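Long-range contact in protein (polyandrocarpa lectin) (Polyandrocarpa misakiensis, PDB 1BYF), which binds galactose through a calcium-dependent lectin domain, forms a homodimer and takes part in the tunicate's defence against microorganisms: residues 46-54 with 109-118. Sequence-based numbering, arbitrary orientation.
Sequences TEVKGHDYW and VGCGGARRVI. With ZN (zinc ion), chain E.
Trp54 and Arg116 are joined backbone to backbone: Trp54 N donates to Arg116 O at 2.8 Å with a nearly linear N-H...O angle of 173°. The neighbouring bond, Arg116 N to Asp52 O at 3.1 Å, is more bent (152°). Both use the same residue of strand 115-122, so Arg116 sits opposite Tyr53 in a short parallel bridge. Asp52 OD2 binds a zinc ion at 1.9 Å, with Arg115 NH2 lying near this oxygen, while its OD1 accepts from Ser101 N. A water reinforces the join, donating to Asp52 O and accepting from Arg116 NH1. That guanidinium lies flat on the His51 ring, with planes 9° apart and centres separated by 4.0 Å; an extended chain from CG to NE carries it there, while its NE is salt-bridged to Asp9. On the way, Arg116 CB rests over one face of the Tyr53 ring, 3.7 Å from its centroid, and Thr46 CG2 lies over the opposite face. Ile118 CG1 meets the same ring obliquely at Tyr53 CD2. The Trp54 indole projects to the other side of the sheet. Arg115 CD stands over the centre of its six-membered ring, 3.4 Å from the centroid, and a bend at chi3 sets the guanidinium steeply to the ring over that face, a cation-pi contact with CZ 5.0 Å from the centroid. Gly113 O and Gly110 O approach the indole edge, Val109 CG2 touches CZ3 and CH2, and NE1 donates to Met12 O. Strand 53-55 lies between strands 115-122 and 96-100, the former parallel and the latter antiparallel to it, and the 110-114 loop, which follows strand 105-109 and is tied by the Cys96-Cys111 disulfide, runs past the indole edge: a core feature of the C-type lectin fold.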
loop_
_atom_site.group_PDB
_atom_site.type_symbol
_atom_site.label_atom_id
_atom_site.label_comp_id
_atom_site.label_asym_id
_atom_site.label_seq_id
_atom_site.Cartn_x
_atom_site.Cartn_y
_atom_site.Cartn_z
ATOM N N THR A 46 4.630 6.519 0.658
ATOM C CA THR A 46 6.061 6.655 0.399
ATOM C C THR A 46 6.658 7.841 1.143
ATOM O O THR A 46 7.836 7.794 1.508
ATOM C CB THR A 46 6.388 6.728 -1.101
ATOM O OG1 THR A 46 5.818 7.927 -1.633
ATOM C CG2 THR A 46 5.806 5.514 -1.816
ATOM N N GLU A 47 5.875 8.882 1.400
ATOM C CA GLU A 47 6.371 10.022 2.156
ATOM C C GLU A 47 6.818 9.567 3.548
ATOM O O GLU A 47 7.836 10.023 4.069
ATOM C CB GLU A 47 5.316 11.114 2.320
ATOM C CG GLU A 47 5.811 12.401 2.956
ATOM C CD GLU A 47 5.899 12.379 4.464
ATOM O OE1 GLU A 47 5.172 11.611 5.138
ATOM O OE2 GLU A 47 6.722 13.129 5.032
ATOM N N VAL A 48 5.996 8.724 4.180
ATOM C CA VAL A 48 6.321 8.253 5.521
ATOM C C VAL A 48 7.596 7.412 5.461
ATOM O O VAL A 48 8.506 7.557 6.275
ATOM C CB VAL A 48 5.200 7.399 6.143
ATOM C CG1 VAL A 48 5.638 6.776 7.461
ATOM C CG2 VAL A 48 3.952 8.245 6.370
ATOM N N LYS A 49 7.629 6.510 4.486
ATOM C CA LYS A 49 8.771 5.619 4.331
ATOM C C LYS A 49 10.053 6.384 4.036
ATOM O O LYS A 49 11.117 5.958 4.494
ATOM C CB LYS A 49 8.479 4.565 3.260
ATOM C CG LYS A 49 7.676 3.390 3.832
ATOM C CD LYS A 49 8.668 2.293 4.221
ATOM C CE LYS A 49 8.034 1.272 5.148
ATOM N NZ LYS A 49 9.012 0.203 5.499
ATOM N N GLY A 50 9.945 7.478 3.287
ATOM C CA GLY A 50 11.093 8.298 2.956
ATOM C C GLY A 50 12.150 7.558 2.157
ATOM O O GLY A 50 13.335 7.875 2.289
ATOM N N HIS A 51 11.756 6.594 1.335
ATOM C CA HIS A 51 12.710 5.841 0.533
ATOM C C HIS A 51 12.371 5.928 -0.956
ATOM O O HIS A 51 11.282 6.370 -1.311
ATOM C CB HIS A 51 12.768 4.370 0.935
ATOM C CG HIS A 51 13.676 4.086 2.088
ATOM N ND1 HIS A 51 15.045 4.229 1.983
ATOM C CD2 HIS A 51 13.422 3.674 3.357
ATOM C CE1 HIS A 51 15.599 3.919 3.148
ATOM N NE2 HIS A 51 14.637 3.578 3.986
ATOM N N ASP A 52 13.303 5.486 -1.788
ATOM C CA ASP A 52 13.112 5.472 -3.231
ATOM C C ASP A 52 12.296 4.247 -3.645
ATOM O O ASP A 52 12.525 3.146 -3.124
ATOM C CB ASP A 52 14.453 5.388 -3.961
ATOM C CG ASP A 52 15.376 6.560 -3.727
ATOM O OD1 ASP A 52 14.895 7.661 -3.396
ATOM O OD2 ASP A 52 16.606 6.375 -3.875
ATOM N N TYR A 53 11.415 4.426 -4.617
ATOM C CA TYR A 53 10.600 3.354 -5.145
ATOM C C TYR A 53 10.561 3.373 -6.675
ATOM O O TYR A 53 10.434 4.455 -7.247
ATOM C CB TYR A 53 9.125 3.531 -4.731
ATOM C CG TYR A 53 8.886 3.202 -3.278
ATOM C CD1 TYR A 53 9.203 4.107 -2.279
ATOM C CD2 TYR A 53 8.345 1.976 -2.923
ATOM C CE1 TYR A 53 8.984 3.800 -0.948
ATOM C CE2 TYR A 53 8.117 1.657 -1.594
ATOM C CZ TYR A 53 8.445 2.574 -0.619
ATOM O OH TYR A 53 8.222 2.262 0.705
ATOM N N TRP A 54 10.577 2.201 -7.294
ATOM C CA TRP A 54 10.443 2.167 -8.747
ATOM C C TRP A 54 8.973 2.405 -9.100
ATOM O O TRP A 54 8.086 2.049 -8.321
ATOM C CB TRP A 54 10.828 0.813 -9.320
ATOM C CG TRP A 54 12.293 0.529 -9.390
ATOM C CD1 TRP A 54 12.974 -0.483 -8.783
ATOM C CD2 TRP A 54 13.258 1.286 -10.142
ATOM N NE1 TRP A 54 14.309 -0.396 -9.107
ATOM C CE2 TRP A 54 14.508 0.674 -9.935
ATOM C CE3 TRP A 54 13.182 2.417 -10.955
ATOM C CZ2 TRP A 54 15.680 1.158 -10.522
ATOM C CZ3 TRP A 54 14.348 2.900 -11.537
ATOM C CH2 TRP A 54 15.581 2.268 -11.319
ATOM N N VAL A 109 16.393 8.074 -13.630
ATOM C CA VAL A 109 17.641 7.481 -13.186
ATOM C C VAL A 109 18.068 6.389 -14.163
ATOM O O VAL A 109 17.272 6.002 -15.020
ATOM C CB VAL A 109 17.487 6.817 -11.799
ATOM C CG1 VAL A 109 17.308 7.856 -10.708
ATOM C CG2 VAL A 109 16.309 5.851 -11.798
ATOM N N GLY A 110 19.281 5.878 -13.995
ATOM C CA GLY A 110 19.734 4.736 -14.803
ATOM C C GLY A 110 18.876 3.555 -14.319
ATOM O O GLY A 110 18.221 3.693 -13.274
ATOM N N CYS A 111 18.881 2.413 -14.991
ATOM C CA CYS A 111 17.982 1.347 -14.541
ATOM C C CYS A 111 18.557 0.284 -13.640
ATOM O O CYS A 111 17.807 -0.616 -13.244
ATOM C CB CYS A 111 17.340 0.766 -15.820
ATOM S SG CYS A 111 16.591 2.128 -16.780
ATOM N N GLY A 112 19.819 0.365 -13.231
ATOM C CA GLY A 112 20.432 -0.670 -12.425
ATOM C C GLY A 112 20.437 -0.537 -10.927
ATOM O O GLY A 112 20.792 -1.506 -10.239
ATOM N N GLY A 113 20.066 0.597 -10.345
ATOM C CA GLY A 113 20.094 0.756 -8.897
ATOM C C GLY A 113 18.992 -0.008 -8.185
ATOM O O GLY A 113 17.913 -0.237 -8.722
ATOM N N ALA A 114 19.260 -0.423 -6.948
ATOM C CA ALA A 114 18.279 -1.131 -6.133
ATOM C C ALA A 114 17.283 -0.155 -5.517
ATOM O O ALA A 114 17.671 0.829 -4.867
ATOM C CB ALA A 114 18.983 -1.873 -5.005
ATOM N N ARG A 115 15.993 -0.401 -5.715
ATOM C CA ARG A 115 14.979 0.460 -5.114
ATOM C C ARG A 115 13.770 -0.408 -4.740
ATOM O O ARG A 115 13.649 -1.524 -5.225
ATOM C CB ARG A 115 14.506 1.591 -6.017
ATOM C CG ARG A 115 15.590 2.128 -6.937
ATOM C CD ARG A 115 15.063 3.303 -7.759
ATOM N NE ARG A 115 15.792 4.494 -7.334
ATOM C CZ ARG A 115 16.997 4.847 -7.762
ATOM N NH1 ARG A 115 17.656 4.152 -8.671
ATOM N NH2 ARG A 115 17.529 5.947 -7.252
ATOM N N ARG A 116 12.930 0.168 -3.890
ATOM C CA ARG A 116 11.727 -0.545 -3.455
ATOM C C ARG A 116 10.757 -0.653 -4.623
ATOM O O ARG A 116 10.948 -0.037 -5.671
ATOM C CB ARG A 116 11.126 0.135 -2.228
ATOM C CG ARG A 116 11.894 -0.147 -0.940
ATOM C CD ARG A 116 11.395 0.719 0.205
ATOM N NE ARG A 116 11.859 0.256 1.504
ATOM C CZ ARG A 116 13.104 0.306 1.960
ATOM N NH1 ARG A 116 14.094 0.825 1.234
ATOM N NH2 ARG A 116 13.379 -0.170 3.171
ATOM N N VAL A 117 9.723 -1.460 -4.446
ATOM C CA VAL A 117 8.778 -1.739 -5.516
ATOM C C VAL A 117 7.326 -1.477 -5.140
ATOM O O VAL A 117 6.881 -1.746 -4.027
ATOM C CB VAL A 117 8.926 -3.222 -5.930
ATOM C CG1 VAL A 117 8.033 -3.553 -7.126
ATOM C CG2 VAL A 117 10.385 -3.545 -6.268
ATOM N N ILE A 118 6.591 -0.971 -6.118
ATOM C CA ILE A 118 5.173 -0.695 -6.013
ATOM C C ILE A 118 4.475 -1.340 -7.213
ATOM O O ILE A 118 4.811 -1.018 -8.354
ATOM C CB ILE A 118 4.828 0.804 -6.020
ATOM C CG1 ILE A 118 5.643 1.521 -4.942
ATOM C CG2 ILE A 118 3.332 1.009 -5.798
ATOM C CD1 ILE A 118 5.490 3.029 -4.977
HETATM ZN ZN ZN E . 17.886 7.779 -3.933
HETATM O O HOH W 1 14.297 2.237 -1.161
#